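Local coordinates for alpha-n-acetylglucosaminidase family protein (Clostridium perfringens, PDB 4A41) that binds galactose through a family 32 carbohydrate-binding module, one part of a larger enzyme that probably cleaves alpha-linked N-acetylglucosamine from glycans, at residues A[34-39]-A[59-64]; A[96-101]-A[151-156]; A[67-72]-A[142-147]. One frame throughout, in Å; residues are numbered along the deposited sequence.

Overall arrangement
The module is a beta-sandwich of two antiparallel sheets. Interaction 1 comes first along the chain. It closes the long loop between strands 31-34 and 59-60, which are edge strands of different sheets. Interaction 3 opens next, at 67-72, and interaction 2 opens at 96-101. Interaction 3 closes at 142-147 before interaction 2 closes at 151-156, so these two cross, while interaction 1 stands in series with both. Interaction 3 pairs strands 71-77 and 139-144 of the five-strand sheet. Interaction 2 joins segment 96-101, the turn leading into strand 99-100, to the start of strand 153-160 in the other sheet. Interactions 1 and 2 touch through strands 59-60 and 153-160, and both reach the galactose.

Interaction 1 (A[34-39]-A[59-64]); sequences ATSEHP and WHTKYN. With GAL (beta-D-galactopyranose), chain C.
Ser-36 OG is gripped by two groups: the backbone N of Lys-62, which donates to it at 2.9 Å, and the carboxylate of Glu-67. The contact joins the loop after strand 31-34 to strand 59-60 and the turn that follows it, at one end of the beta-sandwich, the fold of family 32 carbohydrate-binding modules, and helps to build the galactose pocket. Ser-36 OG lies anti to its own N (chi1 178°), which turns it to the chain of Lys-62. The carbonyl of Ser-36 serves a second residue. Trp-59 NE1 donates to Ser-36 O at 2.9 Å, with the oxygen close to the indole plane and the indole N in the carbonyl plane. Ala-34 CB packs near the same NE1. One residue on, His-38 N donates to His-60 O at 2.8 Å.

The rings of His-38 and Tyr-63 form a face-to-face stack. Their centroids are 3.5 Å apart and the planes differ by 5°. The stack is tied at its base, because Tyr-63 N donates to His-38 ND1 at 3.1 Å in a nearly straight bond (172°). That bond is tilted somewhat from the imidazole plane. At the far end of the tyrosine, OH is bonded to Glu-44, another pocket residue. The Tyr-63 ring is sandwiched: His-38 over one face, galactose C6 over the centre of the other.

His-60 completes this side of the pocket. Its ND1 donates in plane to a lone pair of Thr-61 O, which fixes the ring rotation. His-60 NE2 is hydrogen-bonded to galactose O4 at 2.7 Å.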
loop_
_atom_site.group_PDB
_atom_site.type_symbol
_atom_site.label_atom_id
_atom_site.label_comp_id
_atom_site.label_asym_id
_atom_site.label_seq_id
_atom_site.Cartn_x
_atom_site.Cartn_y
_atom_site.Cartn_z
ATOM N N ALA A 34 -2.460 -5.162 7.349
ATOM C CA ALA A 34 -3.530 -4.384 6.752
ATOM C C ALA A 34 -4.765 -4.475 7.607
ATOM O O ALA A 34 -4.945 -5.431 8.366
ATOM C CB ALA A 34 -3.838 -4.890 5.353
ATOM N N THR A 35 -5.620 -3.485 7.449
ATOM C CA THR A 35 -6.890 -3.511 8.186
ATOM C C THR A 35 -7.831 -4.585 7.658
ATOM O O THR A 35 -8.745 -5.034 8.372
ATOM C CB THR A 35 -7.556 -2.149 8.171
ATOM O OG1 THR A 35 -7.761 -1.709 6.827
ATOM C CG2 THR A 35 -6.699 -1.112 8.997
ATOM N N SER A 36 -7.632 -4.972 6.404
ATOM C CA SER A 36 -8.451 -5.999 5.780
ATOM C C SER A 36 -7.551 -6.681 4.771
ATOM O O SER A 36 -6.839 -6.010 4.056
ATOM C CB SER A 36 -9.610 -5.317 5.065
ATOM O OG SER A 36 -10.453 -6.223 4.389
ATOM N N GLU A 37 -7.584 -8.009 4.735
ATOM C CA GLU A 37 -6.897 -8.753 3.693
ATOM C C GLU A 37 -7.705 -9.996 3.343
ATOM O O GLU A 37 -8.220 -10.700 4.220
ATOM C CB GLU A 37 -5.449 -9.113 4.098
ATOM C CG GLU A 37 -5.384 -10.175 5.232
ATOM C CD GLU A 37 -3.975 -10.537 5.717
ATOM O OE1 GLU A 37 -2.979 -9.943 5.262
ATOM O OE2 GLU A 37 -3.875 -11.440 6.613
ATOM N N HIS A 38 -7.814 -10.266 2.056
ATOM C CA HIS A 38 -8.414 -11.520 1.616
ATOM C C HIS A 38 -7.448 -12.687 1.842
ATOM O O HIS A 38 -6.208 -12.560 1.693
ATOM C CB HIS A 38 -8.816 -11.386 0.145
ATOM C CG HIS A 38 -9.861 -12.362 -0.269
ATOM N ND1 HIS A 38 -11.192 -12.187 0.041
ATOM C CD2 HIS A 38 -9.774 -13.534 -0.947
ATOM C CE1 HIS A 38 -11.885 -13.212 -0.436
ATOM N NE2 HIS A 38 -11.048 -14.043 -1.030
ATOM N N PRO A 39 -7.990 -13.862 2.196
ATOM C CA PRO A 39 -7.076 -14.985 2.434
ATOM C C PRO A 39 -6.321 -15.401 1.167
ATOM O O PRO A 39 -6.626 -14.907 0.060
ATOM C CB PRO A 39 -8.010 -16.122 2.928
ATOM C CG PRO A 39 -9.394 -15.691 2.563
ATOM C CD PRO A 39 -9.385 -14.174 2.561
ATOM N N TRP A 59 -1.802 -7.681 -2.561
ATOM C CA TRP A 59 -2.709 -7.485 -1.418
ATOM C C TRP A 59 -4.064 -7.126 -1.996
ATOM O O TRP A 59 -4.137 -6.389 -2.997
ATOM C CB TRP A 59 -2.231 -6.318 -0.558
ATOM C CG TRP A 59 -3.258 -5.808 0.410
ATOM C CD1 TRP A 59 -3.855 -6.510 1.421
ATOM C CD2 TRP A 59 -3.814 -4.486 0.456
ATOM N NE1 TRP A 59 -4.757 -5.708 2.090
ATOM C CE2 TRP A 59 -4.740 -4.460 1.530
ATOM C CE3 TRP A 59 -3.603 -3.306 -0.297
ATOM C CZ2 TRP A 59 -5.468 -3.313 1.861
ATOM C CZ3 TRP A 59 -4.318 -2.154 0.044
ATOM C CH2 TRP A 59 -5.232 -2.168 1.126
ATOM N N HIS A 60 -5.122 -7.646 -1.395
ATOM C CA HIS A 60 -6.487 -7.243 -1.785
ATOM C C HIS A 60 -7.323 -7.225 -0.519
ATOM O O HIS A 60 -7.192 -8.123 0.345
ATOM C CB HIS A 60 -7.076 -8.287 -2.774
ATOM C CG HIS A 60 -8.307 -7.855 -3.537
ATOM N ND1 HIS A 60 -9.529 -7.609 -2.938
ATOM C CD2 HIS A 60 -8.503 -7.682 -4.873
ATOM C CE1 HIS A 60 -10.427 -7.329 -3.869
ATOM N NE2 HIS A 60 -9.834 -7.365 -5.048
ATOM N N THR A 61 -8.173 -6.216 -0.373
ATOM C CA THR A 61 -9.066 -6.161 0.775
ATOM C C THR A 61 -9.964 -7.411 0.784
ATOM O O THR A 61 -10.238 -7.999 -0.269
ATOM C CB THR A 61 -9.947 -4.876 0.752
ATOM O OG1 THR A 61 -10.504 -4.691 -0.561
ATOM C CG2 THR A 61 -9.095 -3.625 1.124
ATOM N N LYS A 62 -10.427 -7.782 1.979
ATOM C CA LYS A 62 -11.322 -8.936 2.155
ATOM C C LYS A 62 -12.633 -8.752 1.413
ATOM O O LYS A 62 -13.274 -7.702 1.512
ATOM C CB LYS A 62 -11.596 -9.155 3.644
ATOM C CG LYS A 62 -12.683 -10.199 3.977
ATOM C CD LYS A 62 -12.270 -11.575 3.504
ATOM C CE LYS A 62 -13.205 -12.641 4.044
ATOM N NZ LYS A 62 -12.907 -12.937 5.461
ATOM N N TYR A 63 -13.029 -9.784 0.667
ATOM C CA TYR A 63 -14.324 -9.741 0.019
ATOM C C TYR A 63 -15.105 -11.029 0.352
ATOM O O TYR A 63 -14.607 -11.879 1.096
ATOM C CB TYR A 63 -14.188 -9.422 -1.471
ATOM C CG TYR A 63 -13.329 -10.373 -2.252
ATOM C CD1 TYR A 63 -13.883 -11.513 -2.844
ATOM C CD2 TYR A 63 -11.955 -10.133 -2.434
ATOM C CE1 TYR A 63 -13.081 -12.390 -3.580
ATOM C CE2 TYR A 63 -11.152 -11.000 -3.170
ATOM C CZ TYR A 63 -11.731 -12.125 -3.755
ATOM O OH TYR A 63 -10.965 -12.998 -4.487
ATOM N N ASN A 64 -16.339 -11.108 -0.146
ATOM C CA ASN A 64 -17.288 -12.192 0.202
ATOM C C ASN A 64 -17.509 -12.394 1.727
ATOM O O ASN A 64 -17.133 -13.437 2.289
ATOM C CB ASN A 64 -16.925 -13.497 -0.554
ATOM C CG ASN A 64 -17.055 -13.347 -2.097
ATOM O OD1 ASN A 64 -17.824 -12.508 -2.602
ATOM N ND2 ASN A 64 -16.300 -14.160 -2.840
HETATM C C1 GAL C . -12.496 -10.942 -9.073
HETATM C C2 GAL C . -11.051 -10.481 -9.092
HETATM C C3 GAL C . -10.520 -10.553 -7.654
HETATM C C4 GAL C . -11.431 -9.758 -6.728
HETATM C C5 GAL C . -12.868 -10.273 -6.859
HETATM C C6 GAL C . -13.833 -9.507 -5.955
HETATM O O1 GAL C . -13.000 -10.794 -10.371
HETATM O O2 GAL C . -10.264 -11.268 -9.984
HETATM O O3 GAL C . -9.180 -10.077 -7.665
HETATM O O4 GAL C . -11.370 -8.362 -7.087
HETATM O O5 GAL C . -13.237 -10.093 -8.213
HETATM O O6 GAL C . -15.138 -10.086 -5.973
#

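Interaction 2 (A[96-101]-A[151-156]); sequences NGNITK and FASAAE. With CA (calcium ion), chain B; GAL (beta-D-galactopyranose), chain C.
Asn-96 and Phe-151 lie side by side and point the same way, to the galactose, at the loop end of the beta-sandwich. Amide and ring planes are 44° apart, and Asn-96 ND2 is 3.7 Å from Phe-151 CE2. Both side chains leave beside their backbone N (chi1 -81° for Asn-96). Asn-96 ND2 donates to galactose O4 at 3.0 Å and more weakly to O5. Phe-151 turns one face to O4, and its CZ packs on galactose C6.

Behind the pocket, Ser-153 holds the turn in place. Its OG sits between the backbone N and the carbonyl carbon (chi1 61°) and donates to Asn-96 O at 2.8 Å, on a lone pair in the carbonyl plane. The residue that grips the sugar is therefore itself positioned from strand 153-160. Ser-153 N donates to Gly-97 O at 2.8 Å, from above that carbonyl plane. Gly-97 CA comes 3.3 Å from Phe-151 O in a CA-H...O contact. Deeper in, Ile-99 CG1 packs on Ala-152 CB, beside Ala-144 of strand 139-144.

Segment 151-156 runs on to the calcium ion, which is bound by Ala-155 O at 2.5 Å and by Glu-156 OE2 at 2.4 Å. Phe-49, Asp-52, Lys-54 and Thr-57 complete the site. Back at the turn, one water donates to both Ser-153 OG and Asn-98 OD1, and lies 2.8 Å from Asn-98 OD1.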
loop_
_atom_site.group_PDB
_atom_site.type_symbol
_atom_site.label_atom_id
_atom_site.label_comp_id
_atom_site.label_asym_id
_atom_site.label_seq_id
_atom_site.Cartn_x
_atom_site.Cartn_y
_atom_site.Cartn_z
ATOM N N ASN A 96 -9.938 -4.458 -10.403
ATOM C CA ASN A 96 -10.573 -4.413 -9.064
ATOM C C ASN A 96 -9.556 -4.045 -7.992
ATOM O O ASN A 96 -8.464 -4.652 -7.887
ATOM C CB ASN A 96 -11.242 -5.713 -8.656
ATOM C CG ASN A 96 -12.626 -5.886 -9.247
ATOM O OD1 ASN A 96 -13.188 -4.966 -9.885
ATOM N ND2 ASN A 96 -13.182 -7.077 -9.031
ATOM N N GLY A 97 -9.896 -2.994 -7.266
ATOM C CA GLY A 97 -9.048 -2.522 -6.170
ATOM C C GLY A 97 -8.000 -1.484 -6.561
ATOM O O GLY A 97 -7.306 -0.952 -5.682
ATOM N N ASN A 98 -7.875 -1.162 -7.845
ATOM C CA ASN A 98 -6.967 -0.081 -8.243
ATOM C C ASN A 98 -7.380 1.161 -7.469
ATOM O O ASN A 98 -8.552 1.611 -7.525
ATOM C CB ASN A 98 -7.009 0.178 -9.758
ATOM C CG ASN A 98 -6.215 -0.848 -10.534
ATOM O OD1 ASN A 98 -5.765 -1.858 -9.988
ATOM N ND2 ASN A 98 -6.056 -0.612 -11.836
ATOM N N ILE A 99 -6.424 1.684 -6.695
ATOM C CA ILE A 99 -6.752 2.734 -5.746
ATOM C C ILE A 99 -6.834 4.073 -6.478
ATOM O O ILE A 99 -5.899 4.445 -7.190
ATOM C CB ILE A 99 -5.716 2.771 -4.593
ATOM C CG1 ILE A 99 -5.766 1.478 -3.803
ATOM C CG2 ILE A 99 -5.948 4.015 -3.699
ATOM C CD1 ILE A 99 -4.571 1.266 -2.843
ATOM N N THR A 100 -7.939 4.787 -6.291
ATOM C CA THR A 100 -8.137 6.035 -7.050
ATOM C C THR A 100 -8.232 7.268 -6.166
ATOM O O THR A 100 -8.153 8.390 -6.665
ATOM C CB THR A 100 -9.374 5.949 -7.942
ATOM O OG1 THR A 100 -10.485 5.591 -7.125
ATOM C CG2 THR A 100 -9.153 4.884 -9.053
ATOM N N LYS A 101 -8.399 7.069 -4.862
ATOM C CA LYS A 101 -8.309 8.194 -3.929
ATOM C C LYS A 101 -7.578 7.674 -2.689
ATOM O O LYS A 101 -7.959 6.662 -2.098
ATOM C CB LYS A 101 -9.704 8.718 -3.556
ATOM C CG LYS A 101 -9.643 10.021 -2.755
ATOM C CD LYS A 101 -11.034 10.502 -2.346
ATOM C CE LYS A 101 -10.909 11.953 -1.890
ATOM N NZ LYS A 101 -12.193 12.629 -1.533
ATOM N N PHE A 151 -13.141 -2.046 -3.766
ATOM C CA PHE A 151 -12.078 -2.849 -3.169
ATOM C C PHE A 151 -10.803 -1.991 -3.180
ATOM O O PHE A 151 -10.753 -0.960 -3.820
ATOM C CB PHE A 151 -11.817 -4.076 -4.044
ATOM C CG PHE A 151 -13.068 -4.836 -4.430
ATOM C CD1 PHE A 151 -13.712 -5.645 -3.518
ATOM C CD2 PHE A 151 -13.558 -4.773 -5.744
ATOM C CE1 PHE A 151 -14.880 -6.359 -3.887
ATOM C CE2 PHE A 151 -14.719 -5.484 -6.119
ATOM C CZ PHE A 151 -15.366 -6.268 -5.194
ATOM N N ALA A 152 -9.786 -2.446 -2.454
ATOM C CA ALA A 152 -8.435 -1.902 -2.633
ATOM C C ALA A 152 -7.470 -3.032 -2.848
ATOM O O ALA A 152 -7.563 -4.088 -2.192
ATOM C CB ALA A 152 -8.028 -1.067 -1.436
ATOM N N SER A 153 -6.527 -2.815 -3.761
ATOM C CA SER A 153 -5.499 -3.828 -4.005
ATOM C C SER A 153 -4.179 -3.176 -4.373
ATOM O O SER A 153 -4.144 -2.000 -4.729
ATOM C CB SER A 153 -5.936 -4.845 -5.090
ATOM O OG SER A 153 -6.181 -4.193 -6.329
ATOM N N ALA A 154 -3.084 -3.935 -4.250
ATOM C CA ALA A 154 -1.742 -3.422 -4.591
ATOM C C ALA A 154 -0.818 -4.573 -4.934
ATOM O O ALA A 154 -0.715 -5.524 -4.148
ATOM C CB ALA A 154 -1.147 -2.612 -3.403
ATOM N N ALA A 155 -0.166 -4.492 -6.097
ATOM C CA ALA A 155 0.773 -5.556 -6.486
ATOM C C ALA A 155 2.093 -5.390 -5.765
ATOM O O ALA A 155 2.603 -6.351 -5.200
ATOM C CB ALA A 155 0.993 -5.579 -8.001
ATOM N N GLU A 156 2.636 -4.168 -5.776
ATOM C CA GLU A 156 3.932 -3.900 -5.140
ATOM C C GLU A 156 3.953 -2.495 -4.593
ATOM O O GLU A 156 3.614 -1.547 -5.293
ATOM C CB GLU A 156 5.112 -4.062 -6.127
ATOM C CG GLU A 156 5.418 -5.497 -6.516
ATOM C CD GLU A 156 5.923 -6.288 -5.329
ATOM O OE1 GLU A 156 6.943 -5.896 -4.737
ATOM O OE2 GLU A 156 5.347 -7.340 -4.996
HETATM CA CA CA B . 3.386 -8.679 -5.091
HETATM C C1 GAL C . -12.496 -10.942 -9.073
HETATM C C2 GAL C . -11.051 -10.481 -9.092
HETATM C C3 GAL C . -10.520 -10.553 -7.654
HETATM C C4 GAL C . -11.431 -9.758 -6.728
HETATM C C5 GAL C . -12.868 -10.273 -6.859
HETATM C C6 GAL C . -13.833 -9.507 -5.955
HETATM O O1 GAL C . -13.000 -10.794 -10.371
HETATM O O2 GAL C . -10.264 -11.268 -9.984
HETATM O O3 GAL C . -9.180 -10.077 -7.665
HETATM O O4 GAL C . -11.370 -8.362 -7.087
HETATM O O5 GAL C . -13.237 -10.093 -8.213
HETATM O O6 GAL C . -15.138 -10.086 -5.973
HETATM O O HOH W 1 -4.227 -2.822 -7.919
#

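Interaction 3 (A[67-72]-A[142-147]); sequences EELPQS and LVALEG
Gln-71 and Ala-144 are joined by two backbone hydrogen bonds, as an antiparallel hydrogen-bonded pair in the five-strand sheet of the sandwich. Ala-144 N donates to Gln-71 O at 2.9 Å. The return bond, Gln-71 N to Ala-144 O, is weak at 3.3 Å. Ser-72 and Val-143 follow as a non-hydrogen-bonded pair. CA-H...O contacts continue the pairing on each side. Pro-70 CA is 3.2 Å from Ala-144 O, and Ser-72 CA approaches Leu-142 O.

Side-chain packing lies beside the corner at Leu-145. Leu-69 CG is set beside its backbone N (chi1 -62°), and the two methyls divide the work. CD1 lies against the backbone, 3.4 Å from Gly-147 N, while CD2 meets Ala-144 CB beside the carbonyl. Pro-70, after a cis peptide bond, packs its CG at a slant against Leu-145 CD2 at 4.0 Å.

The polar side chain of Gln-71 braces its own segment. Chi1 and chi2 both turn (-63° and -67°), folding the amide back so that NE2 donates to Glu-68 O at 2.8 Å. Its OE1 is hydrogen-bonded to Thr-35 OG1.

Strand 71-77 lies between strands 31-34 and 139-144. On the other side of 139-144, Val-143 and Leu-145 bond to the chain at Glu-103 and Lys-101. Leu-145 and Glu-146 both face Lys-101 in a classic beta bulge, where the chain turns a corner from strand 139-144 to strand 146-147.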
loop_
_atom_site.group_PDB
_atom_site.type_symbol
_atom_site.label_atom_id
_atom_site.label_comp_id
_atom_site.label_asym_id
_atom_site.label_seq_id
_atom_site.Cartn_x
_atom_site.Cartn_y
_atom_site.Cartn_z
ATOM N N GLU A 67 -15.380 -5.948 3.058
ATOM C CA GLU A 67 -15.127 -5.016 4.146
ATOM C C GLU A 67 -14.888 -3.675 3.477
ATOM O O GLU A 67 -13.879 -3.496 2.768
ATOM C CB GLU A 67 -13.931 -5.489 4.949
ATOM C CG GLU A 67 -14.271 -6.810 5.623
ATOM C CD GLU A 67 -13.189 -7.344 6.530
ATOM O OE1 GLU A 67 -12.006 -7.028 6.316
ATOM O OE2 GLU A 67 -13.522 -8.133 7.445
ATOM N N GLU A 68 -15.829 -2.749 3.695
ATOM C CA GLU A 68 -15.912 -1.501 2.928
ATOM C C GLU A 68 -14.729 -0.567 3.174
ATOM O O GLU A 68 -14.173 -0.537 4.275
ATOM C CB GLU A 68 -17.229 -0.774 3.250
ATOM C CG GLU A 68 -18.458 -1.524 2.706
ATOM N N LEU A 69 -14.372 0.193 2.146
ATOM C CA LEU A 69 -13.366 1.256 2.256
ATOM C C LEU A 69 -13.907 2.353 3.168
ATOM O O LEU A 69 -15.130 2.522 3.271
ATOM C CB LEU A 69 -13.011 1.810 0.884
ATOM C CG LEU A 69 -12.393 0.780 -0.085
ATOM C CD1 LEU A 69 -12.080 1.489 -1.380
ATOM C CD2 LEU A 69 -11.126 0.111 0.518
ATOM N N PRO A 70 -13.023 3.116 3.836
ATOM C CA PRO A 70 -11.547 3.030 3.775
ATOM C C PRO A 70 -10.950 1.779 4.413
ATOM O O PRO A 70 -11.470 1.247 5.407
ATOM C CB PRO A 70 -11.084 4.274 4.549
ATOM C CG PRO A 70 -12.275 5.204 4.530
ATOM C CD PRO A 70 -13.458 4.278 4.643
ATOM N N GLN A 71 -9.891 1.273 3.780
ATOM C CA GLN A 71 -9.052 0.292 4.411
ATOM C C GLN A 71 -7.623 0.690 4.056
ATOM O O GLN A 71 -7.412 1.504 3.158
ATOM C CB GLN A 71 -9.303 -1.119 3.888
ATOM C CG GLN A 71 -10.723 -1.689 4.143
ATOM C CD GLN A 71 -11.061 -1.954 5.610
ATOM O OE1 GLN A 71 -10.182 -2.205 6.467
ATOM N NE2 GLN A 71 -12.363 -1.947 5.906
ATOM N N SER A 72 -6.674 0.159 4.807
ATOM C CA SER A 72 -5.272 0.553 4.649
ATOM C C SER A 72 -4.305 -0.624 4.766
ATOM O O SER A 72 -4.647 -1.688 5.284
ATOM C CB SER A 72 -4.894 1.618 5.688
ATOM O OG SER A 72 -4.934 1.094 7.012
ATOM N N LEU A 142 -0.529 3.226 3.630
ATOM C CA LEU A 142 -1.298 3.648 2.458
ATOM C C LEU A 142 -2.796 3.429 2.712
ATOM O O LEU A 142 -3.233 2.288 2.935
ATOM C CB LEU A 142 -0.878 2.892 1.187
ATOM C CG LEU A 142 -1.688 3.234 -0.075
ATOM C CD1 LEU A 142 -1.528 4.680 -0.504
ATOM C CD2 LEU A 142 -1.263 2.266 -1.200
ATOM N N VAL A 143 -3.540 4.534 2.742
ATOM C CA VAL A 143 -4.992 4.510 2.999
ATOM C C VAL A 143 -5.718 4.609 1.652
ATOM O O VAL A 143 -5.573 5.568 0.888
ATOM C CB VAL A 143 -5.443 5.673 3.917
ATOM C CG1 VAL A 143 -6.937 5.580 4.181
ATOM C CG2 VAL A 143 -4.652 5.714 5.220
ATOM N N ALA A 144 -6.492 3.569 1.355
ATOM C CA ALA A 144 -7.400 3.566 0.186
ATOM C C ALA A 144 -8.776 4.102 0.569
ATOM O O ALA A 144 -9.536 3.425 1.254
ATOM C CB ALA A 144 -7.537 2.140 -0.361
ATOM N N LEU A 145 -9.050 5.337 0.148
ATOM C CA LEU A 145 -10.348 5.964 0.421
ATOM C C LEU A 145 -11.356 5.466 -0.587
ATOM O O LEU A 145 -12.536 5.257 -0.256
ATOM C CB LEU A 145 -10.238 7.493 0.335
ATOM C CG LEU A 145 -9.340 8.154 1.399
ATOM C CD1 LEU A 145 -9.279 9.654 1.213
ATOM C CD2 LEU A 145 -9.771 7.781 2.804
ATOM N N GLU A 146 -10.884 5.304 -1.821
ATOM C CA GLU A 146 -11.716 4.804 -2.935
ATOM C C GLU A 146 -10.882 3.920 -3.826
ATOM O O GLU A 146 -9.680 4.182 -3.998
ATOM C CB GLU A 146 -12.309 5.955 -3.758
ATOM C CG GLU A 146 -13.162 6.893 -2.898
ATOM C CD GLU A 146 -13.827 8.030 -3.648
ATOM O OE1 GLU A 146 -13.656 8.183 -4.876
ATOM O OE2 GLU A 146 -14.570 8.784 -2.976
ATOM N N GLY A 147 -11.510 2.887 -4.391
ATOM C CA GLY A 147 -10.828 2.030 -5.347
ATOM C C GLY A 147 -11.818 1.367 -6.262
ATOM O O GLY A 147 -13.021 1.331 -5.956
#